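Local atomic coordinates of diadenosine tetraphosphatase, putative (Trypanosoma brucei, PDB entry 2QJC), a protein that probably hydrolyses phosphoanhydride bonds in substrates such as diadenosine tetraphosphate, as a calcineurin-like metallophosphatase carrying two manganese ions. Residues A[55-58]-A[62-65]; A[79-84]-A[139-144]; A[146-151]-A[155-160]; A[188-193]-A[200-205]. One frame throughout, in Å; residues are numbered along the deposited sequence.

Contact 1 (A[55-58]-A[62-65]); sequences DLVN and DSFG. With MN (manganese (II) ion), chain B.
S63 sits at the start of helix 63-73 with its hydroxyl against the chain at V57 and N58, two residues that belong to GDLVNKG, a variant of the GDxVDRG motif of PPP-type phosphatases. N58 N donates to S63 OG at 3.0 Å, with the N-H bent to 141°. The torsion of S63 (chi1 -64°, OG anti to the carbonyl carbon) turns the hydroxyl to N58. The packing is closest around this bond: S63 OG lies 3.5 Å from V57 CA, and S63 CB comes within 3.7 Å of V57 CB. On the same helix L56 packs on V66, V67 and L70, and V57 on V67. At one end of the loop D55 puts OD2 on a manganese at 2.1 Å, a metal that D26 and H28 also bind; D55 belongs to the second manganese site too, with N81, H141 and H204. The other end is looser. D62, F64 and G65 are all partly exposed and barely meet 55-58. D62 is the N-cap of the helix, and its OD2 pairs with R31. Its OD1 accepts from G65 N at 2.9 Å, the donor standing 53° above the carboxylate plane.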
loop_
_atom_site.group_PDB
_atom_site.type_symbol
_atom_site.label_atom_id
_atom_site.label_comp_id
_atom_site.label_asym_id
_atom_site.label_seq_id
_atom_site.Cartn_x
_atom_site.Cartn_y
_atom_site.Cartn_z
ATOM N N ASP A 55 4.138 3.508 -0.843
ATOM C CA ASP A 55 5.541 3.342 -0.482
ATOM C C ASP A 55 6.237 2.825 -1.732
ATOM O O ASP A 55 6.878 1.772 -1.734
ATOM C CB ASP A 55 5.698 2.359 0.690
ATOM C CG ASP A 55 5.862 3.065 2.030
ATOM O OD1 ASP A 55 5.517 4.263 2.125
ATOM O OD2 ASP A 55 6.335 2.419 2.993
ATOM N N LEU A 56 6.082 3.594 -2.803
ATOM C CA LEU A 56 6.664 3.276 -4.098
ATOM C C LEU A 56 8.144 3.640 -4.160
ATOM O O LEU A 56 8.907 3.067 -4.947
ATOM C CB LEU A 56 5.923 4.051 -5.184
ATOM C CG LEU A 56 4.401 4.068 -5.060
ATOM C CD1 LEU A 56 3.808 4.867 -6.209
ATOM C CD2 LEU A 56 3.876 2.632 -5.053
ATOM N N VAL A 57 8.544 4.583 -3.313
ATOM C CA VAL A 57 9.917 5.075 -3.302
ATOM C C VAL A 57 10.736 4.822 -2.033
ATOM O O VAL A 57 10.268 4.212 -1.062
ATOM C CB VAL A 57 9.927 6.593 -3.564
ATOM C CG1 VAL A 57 8.996 6.925 -4.731
ATOM C CG2 VAL A 57 9.479 7.338 -2.310
ATOM N N ASN A 58 11.974 5.312 -2.073
ATOM C CA ASN A 58 12.924 5.215 -0.969
ATOM C C ASN A 58 13.428 3.798 -0.699
ATOM O O ASN A 58 12.722 2.812 -0.937
ATOM C CB ASN A 58 12.299 5.811 0.299
ATOM C CG ASN A 58 13.340 6.264 1.313
ATOM O OD1 ASN A 58 14.447 6.664 0.950
ATOM N ND2 ASN A 58 12.977 6.227 2.587
ATOM N N ASP A 62 15.810 1.785 -7.555
ATOM C CA ASP A 62 15.194 2.619 -8.579
ATOM C C ASP A 62 13.784 3.136 -8.286
ATOM O O ASP A 62 12.797 2.625 -8.824
ATOM C CB ASP A 62 15.211 1.862 -9.911
ATOM C CG ASP A 62 14.734 2.710 -11.070
ATOM O OD1 ASP A 62 14.835 3.956 -10.977
ATOM O OD2 ASP A 62 14.276 2.127 -12.079
ATOM N N SER A 63 13.698 4.172 -7.452
ATOM C CA SER A 63 12.410 4.762 -7.103
ATOM C C SER A 63 11.702 5.339 -8.325
ATOM O O SER A 63 10.508 5.118 -8.521
ATOM C CB SER A 63 12.588 5.876 -6.067
ATOM O OG SER A 63 13.099 5.375 -4.846
ATOM N N PHE A 64 12.449 6.072 -9.144
ATOM C CA PHE A 64 11.897 6.707 -10.335
ATOM C C PHE A 64 11.349 5.738 -11.384
ATOM O O PHE A 64 10.303 5.994 -11.984
ATOM C CB PHE A 64 12.953 7.621 -10.971
ATOM C CG PHE A 64 13.468 8.695 -10.040
ATOM C CD1 PHE A 64 12.665 9.194 -9.015
ATOM C CD2 PHE A 64 14.745 9.227 -10.209
ATOM C CE1 PHE A 64 13.122 10.206 -8.171
ATOM C CE2 PHE A 64 15.214 10.241 -9.371
ATOM C CZ PHE A 64 14.400 10.732 -8.349
ATOM N N GLY A 65 12.051 4.630 -11.599
ATOM C CA GLY A 65 11.601 3.652 -12.572
ATOM C C GLY A 65 10.317 2.973 -12.139
ATOM O O GLY A 65 9.455 2.662 -12.963
HETATM MN MN MN B . 7.141 0.578 3.601
HETATM O O HOH W 1 8.022 -1.356 4.317
#

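Contact 2 (A[79-84]-A[139-144]); sequences LGNHDA and VAHAGL. With MN (manganese (II) ion), chain C; PO4 (phosphate ion), chain D.
H141 lays one face of its imidazole over G80 CA, a CH-pi contact with the carbon 3.6 Å from the ring centroid and 14° off the normal. The ring reaches that position with CG anti to the backbone N (chi1 178°). At its far end H141 NE2 binds a manganese at 2.3 Å, while ND1 is bonded to V53 O, so both nitrogens fix the rotation of the ring. N81 crosses H141 at roughly a right angle and supplies the next ligand. As modelled its ND2 is 2.1 Å from the metal; an amide oxygen would be expected there, so the two ends of the amide are probably interchanged. N81 ND2 and H141 NE2 are close because they share the metal, without hydrogen bonding. The segment 79-84 carries the GNHD sequence, a counterpart of the GNHE motif of PPP-type phosphatases. G80 is the N-cap of helix 81-91, and D83 folds back so that its OD2 accepts from G80 N at 3.0 Å; the same carboxylate holds the backbone N of D55 and of L56. A water joins the segments, donating to L79 O and accepting from H141 N. H82 NE2 donates in the plane of its ring to O3 of a phosphate ion, probably from the crystallisation liquor, at 2.9 Å, and phosphate O4 lies 2.5 Å from the manganese.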
loop_
_atom_site.group_PDB
_atom_site.type_symbol
_atom_site.label_atom_id
_atom_site.label_comp_id
_atom_site.label_asym_id
_atom_site.label_seq_id
_atom_site.Cartn_x
_atom_site.Cartn_y
_atom_site.Cartn_z
ATOM N N LEU A 79 -1.536 6.418 -1.289
ATOM C CA LEU A 79 -0.353 7.122 -0.810
ATOM C C LEU A 79 0.255 6.470 0.423
ATOM O O LEU A 79 -0.448 6.229 1.408
ATOM C CB LEU A 79 -0.719 8.570 -0.492
ATOM C CG LEU A 79 0.426 9.526 -0.149
ATOM C CD1 LEU A 79 1.408 9.593 -1.318
ATOM C CD2 LEU A 79 -0.149 10.906 0.146
ATOM N N GLY A 80 1.556 6.177 0.357
ATOM C CA GLY A 80 2.253 5.572 1.487
ATOM C C GLY A 80 2.882 6.671 2.336
ATOM O O GLY A 80 2.905 7.824 1.907
ATOM N N ASN A 81 3.387 6.362 3.530
ATOM C CA ASN A 81 3.957 7.443 4.334
ATOM C C ASN A 81 5.325 7.905 3.849
ATOM O O ASN A 81 5.737 9.022 4.144
ATOM C CB ASN A 81 4.006 7.088 5.831
ATOM C CG ASN A 81 4.877 5.904 6.124
ATOM O OD1 ASN A 81 5.740 5.957 7.008
ATOM N ND2 ASN A 81 4.658 4.817 5.399
ATOM N N HIS A 82 6.032 7.056 3.108
ATOM C CA HIS A 82 7.328 7.453 2.568
ATOM C C HIS A 82 7.074 8.333 1.354
ATOM O O HIS A 82 7.839 9.257 1.070
ATOM C CB HIS A 82 8.152 6.231 2.182
ATOM C CG HIS A 82 8.884 5.617 3.334
ATOM N ND1 HIS A 82 10.169 5.982 3.679
ATOM C CD2 HIS A 82 8.503 4.677 4.232
ATOM C CE1 HIS A 82 10.550 5.289 4.739
ATOM N NE2 HIS A 82 9.557 4.491 5.093
ATOM N N ASP A 83 5.998 8.038 0.631
ATOM C CA ASP A 83 5.634 8.845 -0.523
ATOM C C ASP A 83 5.240 10.216 0.014
ATOM O O ASP A 83 5.654 11.252 -0.519
ATOM C CB ASP A 83 4.429 8.257 -1.259
ATOM C CG ASP A 83 4.667 6.848 -1.759
ATOM O OD1 ASP A 83 5.765 6.574 -2.291
ATOM O OD2 ASP A 83 3.736 6.021 -1.636
ATOM N N ALA A 84 4.442 10.209 1.079
ATOM C CA ALA A 84 3.958 11.443 1.699
ATOM C C ALA A 84 5.074 12.336 2.233
ATOM O O ALA A 84 5.044 13.549 2.029
ATOM C CB ALA A 84 2.965 11.116 2.832
ATOM N N VAL A 139 -8.449 -0.690 -0.140
ATOM C CA VAL A 139 -7.001 -0.557 -0.020
ATOM C C VAL A 139 -6.576 0.722 0.707
ATOM O O VAL A 139 -7.041 1.816 0.382
ATOM C CB VAL A 139 -6.336 -0.583 -1.445
ATOM C CG1 VAL A 139 -4.816 -0.525 -1.334
ATOM C CG2 VAL A 139 -6.759 -1.837 -2.199
ATOM N N ALA A 140 -5.707 0.565 1.703
ATOM C CA ALA A 140 -5.149 1.678 2.474
ATOM C C ALA A 140 -3.686 1.287 2.736
ATOM O O ALA A 140 -3.351 0.104 2.725
ATOM C CB ALA A 140 -5.909 1.864 3.798
ATOM N N HIS A 141 -2.814 2.260 2.971
ATOM C CA HIS A 141 -1.402 1.940 3.175
ATOM C C HIS A 141 -1.070 1.167 4.453
ATOM O O HIS A 141 -0.383 0.138 4.397
ATOM C CB HIS A 141 -0.539 3.211 3.110
ATOM C CG HIS A 141 0.913 2.951 3.362
ATOM N ND1 HIS A 141 1.687 2.174 2.525
ATOM C CD2 HIS A 141 1.713 3.301 4.397
ATOM C CE1 HIS A 141 2.899 2.050 3.037
ATOM N NE2 HIS A 141 2.941 2.723 4.173
ATOM N N ALA A 142 -1.546 1.654 5.597
ATOM C CA ALA A 142 -1.272 0.999 6.877
ATOM C C ALA A 142 -2.503 0.327 7.477
ATOM O O ALA A 142 -2.400 -0.727 8.111
ATOM C CB ALA A 142 -0.692 2.016 7.878
ATOM N N GLY A 143 -3.666 0.936 7.286
ATOM C CA GLY A 143 -4.879 0.349 7.833
ATOM C C GLY A 143 -6.031 1.326 7.894
ATOM O O GLY A 143 -5.960 2.413 7.319
ATOM N N LEU A 144 -7.103 0.931 8.574
ATOM C CA LEU A 144 -8.278 1.784 8.738
ATOM C C LEU A 144 -8.708 1.739 10.201
ATOM O O LEU A 144 -8.602 0.701 10.853
ATOM C CB LEU A 144 -9.431 1.289 7.862
ATOM C CG LEU A 144 -9.274 1.374 6.337
ATOM C CD1 LEU A 144 -10.456 0.687 5.672
ATOM C CD2 LEU A 144 -9.200 2.833 5.898
HETATM MN MN MN C . 4.950 2.754 5.381
HETATM P P PO4 D . 8.155 1.322 6.774
HETATM O O1 PO4 D . 8.997 -0.020 6.405
HETATM O O2 PO4 D . 7.250 0.986 8.034
HETATM O O3 PO4 D . 9.166 2.455 7.112
HETATM O O4 PO4 D . 7.254 1.697 5.564
HETATM O O HOH W 2 -2.978 5.141 2.433
#

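Contact 3 (A[146-151]-A[155-160]); sequences PQRPVD and EDEVTT
R148 reaches from the loop after strand 137-140 to E157 on helix 155-160, and the two form a salt bridge at the protein surface. From CB, which heads toward the helix, the chain turns beside its own backbone N (chi1 -51°) and then runs extended through CG to NE. CD comes alongside E157 OE1 at 3.9 Å. The next atom, NE, donates to E157 OE1 at 3.1 Å. CZ has E157 OE2 3.9 Å away, and NH2 closes the grip with a bond to E157 OE2 of 3.2 Å. The guanidinium thus takes the carboxylate side-on, NE and NH2 each serving a different oxygen and both arriving on the syn side. The fit is not flat: the two planes are turned 42° apart, and the NH2 bond is bent to 138°. E157 meets it with a chain that is extended beyond CG. Q153, from the short connection between the segments, touches R148 as well. One residue on from E157, V158 is tied to A142 by a backbone hydrogen bond just beyond strand 137-140, T159 and T160 rest on N81 of helix 81-91, and Q147 OE1 bonds the backbone leading into strand 177-180.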
loop_
_atom_site.group_PDB
_atom_site.type_symbol
_atom_site.label_atom_id
_atom_site.label_comp_id
_atom_site.label_asym_id
_atom_site.label_seq_id
_atom_site.Cartn_x
_atom_site.Cartn_y
_atom_site.Cartn_z
ATOM N N PRO A 146 -11.117 1.049 12.820
ATOM C CA PRO A 146 -12.370 0.286 12.886
ATOM C C PRO A 146 -13.568 0.964 13.541
ATOM O O PRO A 146 -14.645 0.371 13.606
ATOM C CB PRO A 146 -11.957 -0.984 13.620
ATOM C CG PRO A 146 -10.888 -0.477 14.555
ATOM C CD PRO A 146 -10.079 0.424 13.658
ATOM N N GLN A 147 -13.404 2.193 14.018
ATOM C CA GLN A 147 -14.523 2.881 14.658
ATOM C C GLN A 147 -14.900 4.179 13.957
ATOM O O GLN A 147 -15.748 4.933 14.443
ATOM C CB GLN A 147 -14.212 3.154 16.141
ATOM C CG GLN A 147 -13.851 1.902 16.927
ATOM C CD GLN A 147 -13.664 2.160 18.416
ATOM O OE1 GLN A 147 -13.018 3.132 18.819
ATOM N NE2 GLN A 147 -14.209 1.273 19.243
ATOM N N ARG A 148 -14.271 4.442 12.817
ATOM C CA ARG A 148 -14.567 5.649 12.048
ATOM C C ARG A 148 -15.079 5.270 10.661
ATOM O O ARG A 148 -14.666 4.254 10.094
ATOM C CB ARG A 148 -13.318 6.518 11.868
ATOM C CG ARG A 148 -12.540 6.845 13.136
ATOM C CD ARG A 148 -11.364 7.747 12.779
ATOM N NE ARG A 148 -10.390 7.874 13.860
ATOM C CZ ARG A 148 -10.584 8.575 14.973
ATOM N NH1 ARG A 148 -11.722 9.223 15.169
ATOM N NH2 ARG A 148 -9.630 8.631 15.892
ATOM N N PRO A 149 -16.003 6.075 10.111
ATOM C CA PRO A 149 -16.563 5.825 8.782
ATOM C C PRO A 149 -15.442 5.934 7.750
ATOM O O PRO A 149 -14.534 6.758 7.898
ATOM C CB PRO A 149 -17.597 6.945 8.627
ATOM C CG PRO A 149 -18.058 7.177 10.034
ATOM C CD PRO A 149 -16.745 7.152 10.794
ATOM N N VAL A 150 -15.519 5.110 6.709
ATOM C CA VAL A 150 -14.515 5.088 5.649
ATOM C C VAL A 150 -14.215 6.483 5.103
ATOM O O VAL A 150 -13.060 6.817 4.827
ATOM C CB VAL A 150 -14.968 4.173 4.472
ATOM C CG1 VAL A 150 -13.896 4.134 3.390
ATOM C CG2 VAL A 150 -15.246 2.767 4.989
ATOM N N ASP A 151 -15.259 7.296 4.960
ATOM C CA ASP A 151 -15.112 8.649 4.436
ATOM C C ASP A 151 -14.654 9.664 5.482
ATOM O O ASP A 151 -14.394 10.828 5.158
ATOM C CB ASP A 151 -16.432 9.107 3.813
ATOM C CG ASP A 151 -16.865 8.219 2.664
ATOM O OD1 ASP A 151 -16.110 8.118 1.675
ATOM O OD2 ASP A 151 -17.958 7.619 2.750
ATOM N N GLU A 155 -5.578 10.916 7.701
ATOM C CA GLU A 155 -4.348 10.645 6.970
ATOM C C GLU A 155 -3.189 10.057 7.773
ATOM O O GLU A 155 -2.564 9.078 7.345
ATOM C CB GLU A 155 -3.892 11.926 6.263
ATOM C CG GLU A 155 -2.468 11.884 5.739
ATOM C CD GLU A 155 -2.176 13.017 4.781
ATOM O OE1 GLU A 155 -2.772 14.106 4.954
ATOM O OE2 GLU A 155 -1.346 12.823 3.861
ATOM N N ASP A 156 -2.890 10.650 8.925
ATOM C CA ASP A 156 -1.800 10.157 9.756
ATOM C C ASP A 156 -2.039 8.700 10.170
ATOM O O ASP A 156 -1.120 7.879 10.139
ATOM C CB ASP A 156 -1.629 11.057 10.991
ATOM C CG ASP A 156 -2.869 11.094 11.881
ATOM O OD1 ASP A 156 -3.983 11.306 11.365
ATOM O OD2 ASP A 156 -2.723 10.924 13.110
ATOM N N GLU A 157 -3.277 8.379 10.532
ATOM C CA GLU A 157 -3.625 7.024 10.943
ATOM C C GLU A 157 -3.594 6.029 9.781
ATOM O O GLU A 157 -2.964 4.979 9.881
ATOM C CB GLU A 157 -5.018 6.996 11.592
ATOM C CG GLU A 157 -5.246 8.072 12.660
ATOM C CD GLU A 157 -6.583 7.922 13.378
ATOM O OE1 GLU A 157 -7.496 7.274 12.822
ATOM O OE2 GLU A 157 -6.725 8.461 14.499
ATOM N N VAL A 158 -4.255 6.360 8.673
ATOM C CA VAL A 158 -4.293 5.451 7.530
ATOM C C VAL A 158 -2.946 5.198 6.852
ATOM O O VAL A 158 -2.800 4.238 6.095
ATOM C CB VAL A 158 -5.315 5.928 6.457
ATOM C CG1 VAL A 158 -6.726 5.947 7.051
ATOM C CG2 VAL A 158 -4.927 7.306 5.946
ATOM N N THR A 159 -1.953 6.034 7.127
ATOM C CA THR A 159 -0.644 5.833 6.506
ATOM C C THR A 159 0.457 5.368 7.455
ATOM O O THR A 159 1.557 5.031 6.999
ATOM C CB THR A 159 -0.137 7.113 5.791
ATOM O OG1 THR A 159 -0.084 8.202 6.721
ATOM C CG2 THR A 159 -1.048 7.473 4.631
ATOM N N THR A 160 0.175 5.334 8.758
ATOM C CA THR A 160 1.203 4.926 9.727
ATOM C C THR A 160 0.819 3.948 10.843
ATOM O O THR A 160 1.700 3.465 11.559
ATOM C CB THR A 160 1.813 6.159 10.461
ATOM O OG1 THR A 160 0.854 6.680 11.388
ATOM C CG2 THR A 160 2.193 7.254 9.477
#

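Contact 4 (A[188-193]-A[200-205]); sequences KPWASM and VVFGHD. With MN (manganese (II) ion), chain C.
W190 points the edge of its indole at the face of F202 in a T-shaped stack, with the five-membered ring and the phenyl centroid 4.9 Å apart and the planes at 71°. The atom over the middle of the phenyl is W190 CZ2, which is 3.6 Å from F202 CD2; NE1 comes down over the same face near CE1, at 3.5 Å. On one face of the indole lies A191 CB, the methyl of the following residue. That methyl also meets F202, 4.0 Å from CZ, approaching obliquely. V200 completes the apolar cluster: its CG1 is near the indole plane, 3.8 Å from W190 CH2, while V200 O lies in the plane of the phenyl at its edge. Both aromatic side chains set CG between the backbone N and the carbonyl carbon (chi1 89° for W190, 62° for F202), and they slide past each other in opposite directions. Around W190 the chain turns, P189 O accepting from both N and OG of S192. After F202 the chain passes to H204, two residues on, whose ND1 binds a manganese at 2.3 Å; its NE2 is bonded to T160 O, and D26 OD1 takes its backbone N. D205 pairs with R162 and R208. Strand 199-202 runs between 137-140 and 218-220 in a five-stranded sheet, and 188-189 is an edge strand of a three-stranded one beside 163-166, where L164 packs on W190; the contact packs the turn after strand 188-189 onto the five-stranded sheet.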
loop_
_atom_site.group_PDB
_atom_site.type_symbol
_atom_site.label_atom_id
_atom_site.label_comp_id
_atom_site.label_asym_id
_atom_site.label_seq_id
_atom_site.Cartn_x
_atom_site.Cartn_y
_atom_site.Cartn_z
ATOM N N LYS A 188 -2.901 -3.788 20.514
ATOM C CA LYS A 188 -2.872 -4.990 19.699
ATOM C C LYS A 188 -2.721 -4.586 18.244
ATOM O O LYS A 188 -3.019 -3.447 17.873
ATOM C CB LYS A 188 -4.169 -5.782 19.875
ATOM C CG LYS A 188 -4.484 -6.153 21.314
ATOM C CD LYS A 188 -5.777 -6.938 21.410
ATOM C CE LYS A 188 -6.055 -7.365 22.846
ATOM N NZ LYS A 188 -7.310 -8.171 22.960
ATOM N N PRO A 189 -2.226 -5.503 17.402
ATOM C CA PRO A 189 -2.061 -5.187 15.982
ATOM C C PRO A 189 -3.407 -4.714 15.453
ATOM O O PRO A 189 -4.431 -5.373 15.674
ATOM C CB PRO A 189 -1.606 -6.514 15.376
ATOM C CG PRO A 189 -2.063 -7.551 16.370
ATOM C CD PRO A 189 -1.815 -6.886 17.690
ATOM N N TRP A 190 -3.413 -3.572 14.772
ATOM C CA TRP A 190 -4.664 -3.017 14.281
ATOM C C TRP A 190 -5.559 -4.015 13.533
ATOM O O TRP A 190 -6.753 -4.102 13.814
ATOM C CB TRP A 190 -4.402 -1.770 13.415
ATOM C CG TRP A 190 -4.189 -2.072 11.963
ATOM C CD1 TRP A 190 -3.005 -2.385 11.351
ATOM C CD2 TRP A 190 -5.210 -2.238 10.972
ATOM N NE1 TRP A 190 -3.232 -2.749 10.046
ATOM C CE2 TRP A 190 -4.576 -2.668 9.788
ATOM C CE3 TRP A 190 -6.604 -2.073 10.978
ATOM C CZ2 TRP A 190 -5.284 -2.939 8.614
ATOM C CZ3 TRP A 190 -7.314 -2.343 9.808
ATOM C CH2 TRP A 190 -6.648 -2.773 8.642
ATOM N N ALA A 191 -4.990 -4.782 12.606
ATOM C CA ALA A 191 -5.781 -5.728 11.820
ATOM C C ALA A 191 -6.626 -6.706 12.629
ATOM O O ALA A 191 -7.707 -7.109 12.184
ATOM C CB ALA A 191 -4.882 -6.495 10.857
ATOM N N SER A 192 -6.157 -7.093 13.815
ATOM C CA SER A 192 -6.934 -8.032 14.630
ATOM C C SER A 192 -8.262 -7.417 15.073
ATOM O O SER A 192 -9.182 -8.132 15.465
ATOM C CB SER A 192 -6.147 -8.460 15.876
ATOM O OG SER A 192 -6.081 -7.403 16.818
HETATM N N MSE A 193 -8.364 -6.095 15.005
HETATM C CA MSE A 193 -9.577 -5.400 15.432
HETATM C C MSE A 193 -10.551 -5.077 14.300
HETATM O O MSE A 193 -11.640 -4.547 14.550
HETATM C CB MSE A 193 -9.205 -4.092 16.127
HETATM C CG MSE A 193 -8.209 -4.242 17.258
HETATM SE SE MSE A 193 -8.953 -5.192 18.757
HETATM C CE MSE A 193 -9.936 -3.735 19.559
ATOM N N VAL A 200 -9.879 -5.555 3.955
ATOM C CA VAL A 200 -8.929 -4.461 3.806
ATOM C C VAL A 200 -7.557 -5.026 3.458
ATOM O O VAL A 200 -7.026 -5.881 4.169
ATOM C CB VAL A 200 -8.817 -3.631 5.104
ATOM C CG1 VAL A 200 -7.649 -2.638 5.007
ATOM C CG2 VAL A 200 -10.125 -2.888 5.344
ATOM N N VAL A 201 -6.996 -4.557 2.351
ATOM C CA VAL A 201 -5.681 -5.003 1.919
ATOM C C VAL A 201 -4.695 -3.858 2.167
ATOM O O VAL A 201 -4.918 -2.723 1.736
ATOM C CB VAL A 201 -5.701 -5.399 0.424
ATOM C CG1 VAL A 201 -4.338 -5.935 0.015
ATOM C CG2 VAL A 201 -6.816 -6.451 0.168
ATOM N N PHE A 202 -3.598 -4.163 2.846
ATOM C CA PHE A 202 -2.622 -3.135 3.189
ATOM C C PHE A 202 -1.169 -3.613 3.145
ATOM O O PHE A 202 -0.896 -4.757 2.804
ATOM C CB PHE A 202 -2.952 -2.614 4.594
ATOM C CG PHE A 202 -2.846 -3.673 5.677
ATOM C CD1 PHE A 202 -1.763 -3.685 6.554
ATOM C CD2 PHE A 202 -3.825 -4.665 5.805
ATOM C CE1 PHE A 202 -1.654 -4.670 7.545
ATOM C CE2 PHE A 202 -3.728 -5.655 6.790
ATOM C CZ PHE A 202 -2.640 -5.658 7.664
ATOM N N GLY A 203 -0.252 -2.720 3.503
ATOM C CA GLY A 203 1.173 -3.028 3.555
ATOM C C GLY A 203 1.773 -2.326 4.773
ATOM O O GLY A 203 1.351 -2.582 5.899
ATOM N N HIS A 204 2.760 -1.457 4.552
ATOM C CA HIS A 204 3.398 -0.663 5.613
ATOM C C HIS A 204 4.202 -1.331 6.743
ATOM O O HIS A 204 5.372 -0.994 6.950
ATOM C CB HIS A 204 2.345 0.257 6.255
ATOM C CG HIS A 204 2.860 1.082 7.398
ATOM N ND1 HIS A 204 3.881 1.997 7.259
ATOM C CD2 HIS A 204 2.471 1.151 8.695
ATOM C CE1 HIS A 204 4.100 2.596 8.418
ATOM N NE2 HIS A 204 3.256 2.100 9.306
ATOM N N ASP A 205 3.569 -2.254 7.469
ATOM C CA ASP A 205 4.163 -2.923 8.632
ATOM C C ASP A 205 5.160 -4.050 8.334
ATOM O O ASP A 205 4.898 -5.218 8.641
ATOM C CB ASP A 205 3.026 -3.455 9.525
ATOM C CG ASP A 205 3.469 -3.738 10.971
ATOM O OD1 ASP A 205 2.607 -4.132 11.788
ATOM O OD2 ASP A 205 4.663 -3.570 11.300
HETATM MN MN MN C . 4.950 2.754 5.381
#

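The four contacts follow one another along the chain, none nested in or crossing another. Contact 1 closes a three-residue turn between the loop after strand 49-52 and helix 63-73. Contact 2 closes a loop of 54 residues, bringing the start of helix 81-91 to H141, just after strand 137-140. Contact 3 ties the next loop to helix 155-160, and contact 4 folds the turn after strand 188-189 onto strand 199-202. Contact 2 touches all the others: it meets contact 1 through D55, contact 3 through the A142 to V158 backbone, and contact 4 through the neighbouring strands 137-140 and 199-202. The manganese shared by contacts 2 and 4 also has D55 of contact 1 among its site residues.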